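Local coordinates for aldehyde dehydrogenase (Trypanosoma brucei, PDB 5MYP), which probably oxidises aldehydes to the corresponding carboxylic acids with NAD+ as the electron acceptor, at residues 243-248 with 280-285; 262-267 with 372-377; 294-299 with 337-342; 324-329 with 345-350; 331-336 with 352-357. All coordinates share one frame; numbering follows the deposited sequence.

The five contacts lie within the mixed sheet of the probable catalytic domain and the helices packed on it. Contact 2 is a buried part of the sheet, where two parallel strands share backbone hydrogen bonds. Contact 5 continues the sheet outward: V373 N bonds to L352 O, and the antiparallel pairing that follows is partly exposed. Contacts 4 and 5 both use strand 346-353, one against a helix and one against a strand. Contacts 1 and 4, also buried, are held by packing, largely of apolar atoms, without hydrogen bonds between their segments. Contact 3, at the surface, mixes leucine with the carbon portions of charged residues; its E339 forms a salt bridge with R283 of contact 1.

Contact 1. Residues 243-248 with 280-285; sequences VAERIM and AEARKA
M248 and R283 cross obliquely where helix 240-252 passes over helix 272-287, the thioether resting on the first carbons of the arginine. M248 CG is anti to its backbone N (chi1 -175°), which directs it to the other helix, 3.8 Å from R283 N. Bends at chi2 and chi3 then fold the chain, and SD comes 4.0 Å from R283 CB, with R283 CG hardly farther off. Methionine suits this position because its flexible, unbranched chain can curl against such a surface.

A282 points its methyl group toward helix 240-252. Its CB lies 3.9 Å from M248 CB and 3.9 Å from A244 O, and E245 contributes its aliphatic CG at 4.1 Å. A244 CB approaches the same methyl. With alanine on both sides, the axes of the short segments can come within 8.6 Å at a crossing angle of -58°.

The polar ends turn to other partners: R283 NH2 forms a salt bridge with E339 and a hydrogen bond with P349 O, while E245 OE2 pairs with K241. Between these segments the contact is van der Waals packing, mainly of carbon and sulfur; the charges of E245 and R283 are met by K241 and E339.

Contact 2. Residues 262-267 with 372-377; sequences PDYVVV and PVLTYE
L374 O is approached by two donors from the facing strand: V267 N gives a hydrogen bond of 2.8 Å, and V266 CA supplies a CA-H...O contact at 3.4 Å. V265 O likewise takes L374 N at 2.8 Å, with an N-H...O angle of 173°. V265 N to P372 O and Y376 N to V267 O complete the four bonds. In the last, the donor stands about 35° above the carbonyl plane, and this bond is also the least straight of the four.

This alternation is the pattern of parallel strands, in which one residue bonds to two on its neighbour. The side chains are mostly beta-branched, as suits extended backbone. V267 CG1 sits between the backbone N and carbonyl carbon (chi1 59°), and meets V373 CG1 at 3.7 Å on the face that also carries V265 and T375. On the face of V266 and L374, V266 CG1 comes 3.9 Å from Y376 CB, the side chains crossing at about a right angle.

The D263 side chain, salt-bridged to K227, is about 10 Å from that of C259, the predicted active-site residue. The four bonds satisfy these N-H and C=O groups within the sheet, and V265 and V267 present hydrocarbon to L275 of helix 272-287.

Contact 3. Residues 294-299 with 337-342; sequences VLKGEL and GGEADE
E339 meets the end of helix 289-296 with its carbons and carries its charge past it. Its CB lies against the branched end of L295, 3.8 Å from L295 CG and 3.8 Å from L295 CD2, the two side chains crossing at about a right angle. The next carbon, E339 CG, is anti to the carbonyl carbon (chi1 -50°) and lies 4.2 Å from K296 CA. Its closer touch, with the K296 side chain, is less certain, since that lysine was modelled in two conformers. The chain then bends at chi2, and at the tip OE1 forms a salt bridge with R283 NH2 of helix 272-287. Glutamate suits the place because its methylene groups can pack on leucine while the carboxylate reaches a buried arginine.

The helix stops just here in a Schellman motif. G297, with positive phi, is its C-prime residue: E298 N turns back to K293 O, and G297 N makes a weak bond to V294 O. Glycine adopts these backbone angles readily, without a CB to press on the preceding carbonyl.

L295 also touches the short strand 340-341. Its CG is anti to the backbone N (chi1 -166°), and beyond it CD1 comes 4.0 Å from A340 C and 4.0 Å from D341 CB. Of the D341 side chain it is CB that meets L295, while OD2 is hydrogen-bonded to T344 OG1.

Contact 4. Residues 324-329 with 345-350; sequences RLMEFM and LTIAPT
The segment that brings L325, M326 and M329 against I347 and T350 also carries the flat groups R324 and F328, which pack on each other and take no part across the contact. F328 CZ stands 3.4 Å above one face of the R324 guanidinium, over its centre, while R324 NH2 lies at the edge of the phenyl ring, in its plane. One face of that ring takes R324 O, offset toward the rim. The guanidinium also has a salt bridge to E364.

I347 is the shared target. Its CG1 is anti to the carbonyl carbon (chi1 -58°), and at the end of the chain CD1 meets L325 CB at 3.7 Å and M326 SD at 3.8 Å. I347 CG2 takes M329 CE at 3.8 Å. Each methionine side chain runs alongside I347 but points the opposite way to it, unbranched beside its branches.

M329, extended beyond CG, crosses T350 at about a right angle and brings CE 3.6 Å from T350 OG1. That buried hydroxyl donates to A348 O at 2.9 Å and is also bonded to G338 N.

Helix 319-328 thus packs on one side of strand 346-353, where its F322 also touches I347; A348 touches helix 289-296 and P349 helix 272-287.

Contact 5. Residues 331-336 with 352-357; sequences GGKVAV and LTNIDP. Unlike the reference sequence in segment 352-357: N354 (reference Asp).
K333 and T353 form a hydrogen-bonded pair in the antiparallel pairing of strand 333-336 with strand 346-353, and V334 with L352 is the non-hydrogen-bonded pair beside it. A classic beta bulge follows, A335 and V336 both facing I351.

Backbone bonds set the register. K333 N reaches T353 O at 2.8 Å, and T353 N returns to K333 O at 2.9 Å. Where the strands part, D356 N bonds to G331 O at 3.2 Å. K333 O also receives a CA-H...O contact from L352 CA at 3.3 Å. Having no side chain, G332 can lie close to T353 O and I355 CD1.

Apolar touches are few, as befits a partly exposed edge. V334 CG2 meets L352 CD2 at 3.9 Å on one face. On the other, A335 CB meets T353 CG2 at 3.8 Å; A335 is small enough to fit beside that methyl.

Mixed contacts lie where the K333 side chain runs beside those of T353 and N354, all pointing the same way. N354, which differs from the reference aspartate, has positive phi. T353 OG1 sits between its backbone N and carbonyl carbon (chi1 58°), 3.7 Å from K333 CB, and farther out K333 CD passes 3.9 Å from N354 ND2.

Contact 1. Residues 243-248 with 280-285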
# COMPACT_ATOMS: atom_id res chain seq x y z
N VAL A 243 31.06 18.99 -4.32
CA VAL A 243 29.66 19.25 -4.68
C VAL A 243 29.45 18.97 -6.17
O VAL A 243 28.54 18.22 -6.54
CB VAL A 243 29.23 20.71 -4.35
CG1 VAL A 243 27.87 21.05 -4.96
CG2 VAL A 243 29.19 20.94 -2.84
N ALA A 244 30.30 19.56 -7.00
CA ALA A 244 30.19 19.45 -8.46
C ALA A 244 30.48 18.04 -8.97
O ALA A 244 29.83 17.57 -9.90
CB ALA A 244 31.10 20.46 -9.13
N GLU A 245 31.47 17.38 -8.36
CA GLU A 245 31.81 16.01 -8.73
C GLU A 245 30.66 15.03 -8.47
O GLU A 245 30.38 14.17 -9.30
CB GLU A 245 33.09 15.55 -8.02
CG GLU A 245 34.35 16.13 -8.66
CD GLU A 245 35.61 15.95 -7.82
OE1 GLU A 245 35.51 15.68 -6.60
OE2 GLU A 245 36.71 16.10 -8.39
N ARG A 246 30.00 15.18 -7.32
CA ARG A 246 28.88 14.32 -6.96
C ARG A 246 27.67 14.55 -7.87
O ARG A 246 27.08 13.59 -8.37
CB ARG A 246 28.52 14.47 -5.49
CG ARG A 246 29.59 13.87 -4.59
CD ARG A 246 29.40 14.17 -3.11
NE ARG A 246 30.50 13.59 -2.33
CZ ARG A 246 30.58 13.56 -1.00
NH1 ARG A 246 29.62 14.07 -0.24
NH2 ARG A 246 31.64 13.00 -0.43
N ILE A 247 27.33 15.82 -8.11
CA ILE A 247 26.21 16.17 -9.00
C ILE A 247 26.49 15.68 -10.42
O ILE A 247 25.63 15.04 -11.03
CB ILE A 247 25.94 17.70 -9.01
CG1 ILE A 247 25.41 18.16 -7.65
CG2 ILE A 247 24.93 18.08 -10.10
CD1 ILE A 247 25.44 19.66 -7.42
N MET A 248 27.69 15.96 -10.93
CA MET A 248 28.05 15.60 -12.31
C MET A 248 28.11 14.09 -12.50
O MET A 248 27.68 13.59 -13.54
CB MET A 248 29.38 16.26 -12.70
CG MET A 248 29.82 16.07 -14.15
SD MET A 248 28.58 16.47 -15.41
CE MET A 248 28.24 18.18 -15.03
N ALA A 280 31.69 22.25 -14.82
CA ALA A 280 32.45 22.16 -16.08
C ALA A 280 33.76 21.40 -15.89
O ALA A 280 34.09 20.54 -16.70
CB ALA A 280 32.73 23.55 -16.64
N GLU A 281 34.49 21.71 -14.82
CA GLU A 281 35.74 21.01 -14.51
C GLU A 281 35.52 19.53 -14.21
O GLU A 281 36.26 18.69 -14.71
CB GLU A 281 36.49 21.68 -13.34
CG GLU A 281 37.05 23.06 -13.65
CD GLU A 281 37.96 23.07 -14.88
OE1 GLU A 281 38.87 22.21 -14.96
OE2 GLU A 281 37.76 23.93 -15.77
N ALA A 282 34.48 19.22 -13.42
CA ALA A 282 34.12 17.83 -13.13
C ALA A 282 33.79 17.05 -14.40
O ALA A 282 34.22 15.90 -14.56
CB ALA A 282 32.94 17.79 -12.16
N ARG A 283 33.04 17.68 -15.31
CA ARG A 283 32.66 17.06 -16.59
C ARG A 283 33.88 16.69 -17.44
O ARG A 283 33.95 15.58 -17.98
CB ARG A 283 31.74 17.98 -17.39
CG ARG A 283 31.05 17.31 -18.57
CD ARG A 283 30.25 18.31 -19.38
NE ARG A 283 31.10 19.11 -20.27
CZ ARG A 283 30.94 19.27 -21.59
NH1 ARG A 283 31.82 20.01 -22.27
NH2 ARG A 283 29.92 18.73 -22.25
N LYS A 284 34.82 17.63 -17.58
CA LYS A 284 36.07 17.40 -18.31
C LYS A 284 36.87 16.25 -17.72
O LYS A 284 37.35 15.38 -18.45
CB LYS A 284 36.96 18.66 -18.32
CG LYS A 284 36.43 19.80 -19.16
CD LYS A 284 37.28 21.06 -19.00
CE LYS A 284 36.47 22.33 -19.19
NZ LYS A 284 35.76 22.38 -20.50
N ALA A 285 37.00 16.26 -16.39
CA ALA A 285 37.71 15.20 -15.66
C ALA A 285 37.11 13.81 -15.90
O ALA A 285 37.85 12.86 -16.18
CB ALA A 285 37.74 15.52 -14.17

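Contact 2. Residues 262-267 with 372-377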
# COMPACT_ATOMS: atom_id res chain seq x y z
N PRO A 262 20.07 13.80 -10.84
CA PRO A 262 19.82 15.23 -10.62
C PRO A 262 19.19 15.82 -11.88
O PRO A 262 19.80 15.81 -12.94
CB PRO A 262 21.22 15.80 -10.33
CG PRO A 262 22.18 14.82 -10.88
CD PRO A 262 21.51 13.48 -10.83
N ASP A 263 17.94 16.27 -11.76
CA ASP A 263 17.19 16.75 -12.92
C ASP A 263 17.54 18.20 -13.18
O ASP A 263 17.85 18.56 -14.31
CB ASP A 263 15.69 16.58 -12.70
CG ASP A 263 14.87 16.96 -13.91
OD1 ASP A 263 14.61 18.17 -14.10
OD2 ASP A 263 14.47 16.06 -14.68
N TYR A 264 17.46 19.03 -12.14
CA TYR A 264 17.85 20.44 -12.20
C TYR A 264 18.45 20.90 -10.87
O TYR A 264 18.30 20.23 -9.85
CB TYR A 264 16.66 21.32 -12.57
CG TYR A 264 15.54 21.37 -11.55
CD1 TYR A 264 14.55 20.39 -11.52
CD2 TYR A 264 15.45 22.41 -10.62
CE1 TYR A 264 13.52 20.43 -10.60
CE2 TYR A 264 14.41 22.46 -9.69
CZ TYR A 264 13.45 21.47 -9.69
OH TYR A 264 12.42 21.50 -8.77
N VAL A 265 19.11 22.06 -10.91
CA VAL A 265 19.77 22.65 -9.74
C VAL A 265 19.09 23.98 -9.38
O VAL A 265 18.74 24.76 -10.26
CB VAL A 265 21.27 22.89 -10.01
CG1 VAL A 265 21.94 23.57 -8.81
CG2 VAL A 265 21.99 21.59 -10.33
N VAL A 266 18.90 24.20 -8.08
CA VAL A 266 18.50 25.49 -7.53
C VAL A 266 19.64 25.94 -6.63
O VAL A 266 19.83 25.40 -5.54
CB VAL A 266 17.17 25.42 -6.74
CG1 VAL A 266 16.70 26.82 -6.37
CG2 VAL A 266 16.10 24.69 -7.54
N VAL A 267 20.42 26.92 -7.10
CA VAL A 267 21.65 27.35 -6.42
C VAL A 267 21.47 28.76 -5.84
O VAL A 267 20.81 29.60 -6.44
CB VAL A 267 22.89 27.26 -7.34
CG1 VAL A 267 22.75 28.10 -8.60
CG2 VAL A 267 24.17 27.62 -6.59
N PRO A 372 19.39 22.04 -16.14
CA PRO A 372 19.03 23.43 -15.86
C PRO A 372 19.56 23.90 -14.50
O PRO A 372 19.53 23.14 -13.53
CB PRO A 372 17.50 23.40 -15.84
CG PRO A 372 17.14 22.25 -16.71
CD PRO A 372 18.19 21.22 -16.40
N VAL A 373 20.03 25.14 -14.46
CA VAL A 373 20.49 25.78 -13.23
C VAL A 373 19.64 27.02 -12.99
O VAL A 373 19.67 27.97 -13.78
CB VAL A 373 21.99 26.15 -13.33
CG1 VAL A 373 22.45 26.93 -12.10
CG2 VAL A 373 22.84 24.90 -13.52
N LEU A 374 18.87 26.98 -11.90
CA LEU A 374 18.04 28.11 -11.46
C LEU A 374 18.67 28.69 -10.20
O LEU A 374 19.43 28.02 -9.52
CB LEU A 374 16.61 27.64 -11.17
CG LEU A 374 15.72 27.30 -12.37
CD1 LEU A 374 16.15 26.00 -13.05
CD2 LEU A 374 14.27 27.21 -11.94
N THR A 375 18.35 29.95 -9.90
CA THR A 375 18.86 30.61 -8.70
C THR A 375 17.75 30.90 -7.70
O THR A 375 16.58 30.97 -8.07
CB THR A 375 19.63 31.91 -9.02
OG1 THR A 375 18.78 32.83 -9.70
CG2 THR A 375 20.85 31.61 -9.87
N TYR A 376 18.15 31.04 -6.44
CA TYR A 376 17.26 31.48 -5.37
C TYR A 376 17.96 32.53 -4.51
O TYR A 376 19.19 32.58 -4.46
CB TYR A 376 16.82 30.27 -4.51
CG TYR A 376 17.81 29.85 -3.43
CD1 TYR A 376 17.80 30.47 -2.17
CD2 TYR A 376 18.73 28.83 -3.65
CE1 TYR A 376 18.69 30.09 -1.18
CE2 TYR A 376 19.62 28.44 -2.66
CZ TYR A 376 19.59 29.07 -1.43
OH TYR A 376 20.47 28.70 -0.44
N GLU A 377 17.16 33.37 -3.84
CA GLU A 377 17.65 34.31 -2.83
C GLU A 377 17.23 33.92 -1.40
O GLU A 377 18.02 34.04 -0.47
CB GLU A 377 17.17 35.73 -3.15
CG GLU A 377 17.85 36.32 -4.38
CD GLU A 377 17.44 37.76 -4.63
OE1 GLU A 377 17.35 38.55 -3.67
OE2 GLU A 377 17.21 38.12 -5.81

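Contact 3. Residues 294-299 with 337-342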
# COMPACT_ATOMS: atom_id res chain seq x y z
N VAL A 294 36.54 15.24 -29.81
CA VAL A 294 36.01 14.50 -30.96
C VAL A 294 34.52 14.78 -31.15
O VAL A 294 34.07 15.03 -32.27
CB VAL A 294 36.28 12.97 -30.85
CG1 VAL A 294 35.57 12.19 -31.96
CG2 VAL A 294 37.77 12.69 -30.89
N LEU A 295 33.78 14.75 -30.05
CA LEU A 295 32.35 15.07 -30.07
C LEU A 295 32.06 16.51 -30.50
O LEU A 295 31.11 16.76 -31.25
CB LEU A 295 31.72 14.79 -28.70
CG LEU A 295 30.20 14.74 -28.58
CD1 LEU A 295 29.63 13.68 -29.48
CD2 LEU A 295 29.84 14.49 -27.14
N LYS A 296 32.89 17.45 -30.03
CA LYS A 296 32.80 18.86 -30.43
C LYS A 296 33.15 19.10 -31.90
O LYS A 296 32.66 20.06 -32.50
CB LYS A 296 33.73 19.71 -29.57
CG LYS A 296 33.51 21.20 -29.78
CD LYS A 296 32.04 21.57 -29.69
CE LYS A 296 31.77 22.94 -30.28
NZ LYS A 296 32.61 23.99 -29.63
N GLY A 297 33.99 18.23 -32.47
CA GLY A 297 34.48 18.38 -33.84
C GLY A 297 35.80 19.14 -33.91
O GLY A 297 36.19 19.60 -34.98
N GLU A 298 36.49 19.25 -32.77
CA GLU A 298 37.79 19.94 -32.68
C GLU A 298 38.98 19.01 -32.89
O GLU A 298 40.10 19.48 -33.10
CB GLU A 298 37.92 20.66 -31.33
CG GLU A 298 36.92 21.79 -31.15
CD GLU A 298 36.98 22.45 -29.79
OE1 GLU A 298 37.59 21.90 -28.85
OE2 GLU A 298 36.37 23.53 -29.63
N LEU A 299 38.75 17.70 -32.82
CA LEU A 299 39.75 16.69 -33.17
C LEU A 299 39.11 15.69 -34.13
O LEU A 299 38.12 15.04 -33.78
CB LEU A 299 40.24 15.96 -31.91
CG LEU A 299 41.35 14.92 -32.10
CD1 LEU A 299 42.65 15.56 -32.57
CD2 LEU A 299 41.58 14.13 -30.81
N GLY A 337 28.85 22.81 -22.42
CA GLY A 337 28.58 21.62 -23.22
C GLY A 337 27.73 21.84 -24.46
O GLY A 337 28.02 22.72 -25.27
N GLY A 338 26.69 21.03 -24.62
CA GLY A 338 25.81 21.08 -25.79
C GLY A 338 26.28 20.27 -26.98
O GLY A 338 25.67 20.32 -28.04
N GLU A 339 27.34 19.48 -26.80
CA GLU A 339 27.91 18.68 -27.88
C GLU A 339 27.07 17.43 -28.07
O GLU A 339 26.65 16.81 -27.08
CB GLU A 339 29.36 18.28 -27.59
CG GLU A 339 30.28 19.42 -27.16
CD GLU A 339 30.37 19.60 -25.65
OE1 GLU A 339 29.44 19.16 -24.94
OE2 GLU A 339 31.36 20.18 -25.17
N ALA A 340 26.82 17.06 -29.32
CA ALA A 340 25.98 15.90 -29.63
C ALA A 340 26.30 15.26 -30.98
O ALA A 340 26.87 15.90 -31.86
CB ALA A 340 24.52 16.28 -29.57
N ASP A 341 25.94 13.98 -31.11
CA ASP A 341 26.02 13.24 -32.37
C ASP A 341 24.78 12.36 -32.49
O ASP A 341 24.59 11.43 -31.70
CB ASP A 341 27.28 12.37 -32.42
CG ASP A 341 27.41 11.61 -33.72
OD1 ASP A 341 27.71 12.24 -34.76
OD2 ASP A 341 27.19 10.38 -33.72
N GLU A 342 23.95 12.66 -33.49
CA GLU A 342 22.66 11.99 -33.68
C GLU A 342 22.79 10.52 -34.06
O GLU A 342 22.06 9.68 -33.53
CB GLU A 342 21.83 12.73 -34.73
CG GLU A 342 20.42 12.18 -34.90
CD GLU A 342 19.46 13.15 -35.59
OE1 GLU A 342 19.88 14.27 -35.96
OE2 GLU A 342 18.29 12.77 -35.76

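Contact 4. Residues 324-329 with 345-350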
# COMPACT_ATOMS: atom_id res chain seq x y z
N ARG A 324 14.10 15.16 -28.49
CA ARG A 324 13.47 15.83 -27.33
C ARG A 324 14.49 16.54 -26.44
O ARG A 324 14.28 17.69 -26.03
CB ARG A 324 12.68 14.80 -26.52
CG ARG A 324 12.00 15.31 -25.25
CD ARG A 324 11.19 14.20 -24.60
NE ARG A 324 10.73 14.56 -23.25
CZ ARG A 324 11.45 14.47 -22.13
NH1 ARG A 324 12.71 14.02 -22.12
NH2 ARG A 324 10.90 14.83 -20.97
N LEU A 325 15.60 15.86 -26.15
CA LEU A 325 16.67 16.43 -25.32
C LEU A 325 17.40 17.58 -26.03
O LEU A 325 17.74 18.58 -25.39
CB LEU A 325 17.66 15.34 -24.90
CG LEU A 325 17.09 14.31 -23.92
CD1 LEU A 325 17.93 13.04 -23.90
CD2 LEU A 325 16.96 14.89 -22.52
N MET A 326 17.64 17.44 -27.33
CA MET A 326 18.24 18.53 -28.11
C MET A 326 17.34 19.77 -28.14
O MET A 326 17.85 20.89 -28.03
CB MET A 326 18.57 18.07 -29.54
CG MET A 326 19.66 17.01 -29.65
SD MET A 326 21.21 17.39 -28.79
CE MET A 326 21.75 18.83 -29.72
N GLU A 327 16.02 19.59 -28.25
CA GLU A 327 15.08 20.72 -28.18
C GLU A 327 15.04 21.40 -26.80
O GLU A 327 14.80 22.61 -26.72
CB GLU A 327 13.65 20.30 -28.58
CG GLU A 327 13.44 20.04 -30.06
CD GLU A 327 13.79 21.23 -30.93
OE1 GLU A 327 14.68 21.08 -31.79
OE2 GLU A 327 13.19 22.32 -30.76
N PHE A 328 15.28 20.64 -25.73
CA PHE A 328 15.39 21.21 -24.38
C PHE A 328 16.50 22.24 -24.21
O PHE A 328 16.39 23.12 -23.36
CB PHE A 328 15.56 20.11 -23.30
CG PHE A 328 14.30 19.33 -22.97
CD1 PHE A 328 13.01 19.78 -23.29
CD2 PHE A 328 14.42 18.14 -22.26
CE1 PHE A 328 11.90 19.03 -22.95
CE2 PHE A 328 13.31 17.39 -21.92
CZ PHE A 328 12.04 17.84 -22.26
N MET A 329 17.57 22.14 -25.01
CA MET A 329 18.65 23.14 -24.98
C MET A 329 18.19 24.55 -25.38
O MET A 329 18.86 25.53 -25.04
CB MET A 329 19.82 22.71 -25.88
CG MET A 329 20.56 21.47 -25.40
SD MET A 329 22.00 21.08 -26.41
CE MET A 329 22.38 19.43 -25.84
N LEU A 345 23.56 8.59 -31.10
CA LEU A 345 22.69 8.99 -29.98
C LEU A 345 23.48 9.45 -28.75
O LEU A 345 23.22 9.03 -27.62
CB LEU A 345 21.71 7.86 -29.65
CG LEU A 345 20.77 7.41 -30.77
CD1 LEU A 345 20.08 6.10 -30.41
CD2 LEU A 345 19.73 8.48 -31.08
N THR A 346 24.46 10.32 -29.00
CA THR A 346 25.37 10.81 -27.97
C THR A 346 25.04 12.27 -27.69
O THR A 346 25.03 13.08 -28.61
CB THR A 346 26.83 10.71 -28.44
OG1 THR A 346 27.13 9.35 -28.79
CG2 THR A 346 27.78 11.15 -27.35
N ILE A 347 24.75 12.58 -26.43
CA ILE A 347 24.60 13.97 -25.97
C ILE A 347 25.44 14.14 -24.70
O ILE A 347 25.20 13.47 -23.70
CB ILE A 347 23.13 14.33 -25.64
CG1 ILE A 347 22.22 14.11 -26.86
CG2 ILE A 347 23.03 15.78 -25.15
CD1 ILE A 347 20.74 14.30 -26.58
N ALA A 348 26.45 15.01 -24.76
CA ALA A 348 27.30 15.27 -23.60
C ALA A 348 26.52 16.04 -22.53
O ALA A 348 25.56 16.74 -22.85
CB ALA A 348 28.54 16.06 -24.01
N PRO A 349 26.92 15.90 -21.25
CA PRO A 349 26.26 16.66 -20.19
C PRO A 349 26.28 18.16 -20.49
O PRO A 349 27.33 18.70 -20.85
CB PRO A 349 27.07 16.33 -18.93
CG PRO A 349 27.73 15.04 -19.24
CD PRO A 349 27.99 15.05 -20.71
N THR A 350 25.12 18.79 -20.38
CA THR A 350 24.92 20.16 -20.82
C THR A 350 24.25 20.95 -19.70
O THR A 350 23.18 20.57 -19.23
CB THR A 350 24.07 20.19 -22.09
OG1 THR A 350 24.76 19.49 -23.14
CG2 THR A 350 23.77 21.62 -22.54

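Contact 5. Residues 331-336 with 352-357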
# COMPACT_ATOMS: atom_id res chain seq x y z
N GLY A 331 15.52 26.03 -24.23
CA GLY A 331 14.92 26.66 -23.06
C GLY A 331 15.84 27.44 -22.14
O GLY A 331 15.38 27.96 -21.12
N GLY A 332 17.13 27.51 -22.47
CA GLY A 332 18.07 28.40 -21.77
C GLY A 332 19.36 28.61 -22.53
O GLY A 332 19.51 28.17 -23.68
N LYS A 333 20.30 29.30 -21.89
CA LYS A 333 21.64 29.53 -22.44
C LYS A 333 22.50 28.29 -22.17
O LYS A 333 22.62 27.87 -21.02
CB LYS A 333 22.27 30.75 -21.77
CG LYS A 333 23.62 31.18 -22.35
CD LYS A 333 24.17 32.39 -21.61
CE LYS A 333 25.30 33.06 -22.38
NZ LYS A 333 26.48 32.18 -22.57
N VAL A 334 23.10 27.73 -23.22
CA VAL A 334 24.07 26.64 -23.06
C VAL A 334 25.33 27.24 -22.45
O VAL A 334 26.16 27.82 -23.15
CB VAL A 334 24.38 25.92 -24.39
CG1 VAL A 334 25.50 24.90 -24.21
CG2 VAL A 334 23.13 25.25 -24.94
N ALA A 335 25.46 27.13 -21.12
CA ALA A 335 26.62 27.63 -20.39
C ALA A 335 27.81 26.68 -20.50
O ALA A 335 28.95 27.13 -20.62
CB ALA A 335 26.27 27.86 -18.93
N VAL A 336 27.54 25.38 -20.42
CA VAL A 336 28.56 24.34 -20.56
C VAL A 336 28.03 23.23 -21.47
O VAL A 336 26.89 22.79 -21.32
CB VAL A 336 28.94 23.72 -19.19
CG1 VAL A 336 29.99 22.63 -19.34
CG2 VAL A 336 29.44 24.80 -18.24
N LEU A 352 22.43 24.31 -18.53
CA LEU A 352 21.66 25.44 -19.01
C LEU A 352 21.50 26.48 -17.91
O LEU A 352 21.19 26.12 -16.77
CB LEU A 352 20.27 25.01 -19.48
CG LEU A 352 20.13 24.01 -20.63
CD1 LEU A 352 18.65 23.81 -20.94
CD2 LEU A 352 20.89 24.46 -21.87
N THR A 353 21.69 27.75 -18.25
CA THR A 353 21.42 28.87 -17.35
C THR A 353 20.39 29.79 -18.00
O THR A 353 20.00 29.58 -19.15
CB THR A 353 22.70 29.67 -17.05
OG1 THR A 353 23.27 30.14 -18.27
CG2 THR A 353 23.72 28.80 -16.32
N ASN A 354 19.94 30.80 -17.25
CA ASN A 354 18.95 31.78 -17.73
C ASN A 354 17.72 31.07 -18.28
O ASN A 354 17.28 31.32 -19.41
CB ASN A 354 19.57 32.71 -18.79
CG ASN A 354 20.82 33.42 -18.28
OD1 ASN A 354 21.08 33.47 -17.09
ND2 ASN A 354 21.59 33.97 -19.21
N ILE A 355 17.17 30.16 -17.47
CA ILE A 355 16.07 29.30 -17.89
C ILE A 355 14.75 30.06 -17.87
O ILE A 355 14.52 30.91 -17.02
CB ILE A 355 15.99 28.02 -17.00
CG1 ILE A 355 16.79 26.89 -17.64
CG2 ILE A 355 14.57 27.50 -16.81
CD1 ILE A 355 18.28 27.13 -17.65
N ASP A 356 13.89 29.73 -18.84
CA ASP A 356 12.47 30.06 -18.79
C ASP A 356 11.79 28.92 -18.02
O ASP A 356 11.69 27.81 -18.55
CB ASP A 356 11.92 30.17 -20.21
CG ASP A 356 10.42 30.42 -20.25
OD1 ASP A 356 9.84 30.89 -19.25
OD2 ASP A 356 9.82 30.15 -21.31
N PRO A 357 11.31 29.18 -16.77
CA PRO A 357 10.69 28.09 -15.98
C PRO A 357 9.45 27.43 -16.61
O PRO A 357 9.15 26.27 -16.29
CB PRO A 357 10.30 28.78 -14.66
CG PRO A 357 11.14 30.01 -14.60
CD PRO A 357 11.30 30.45 -16.02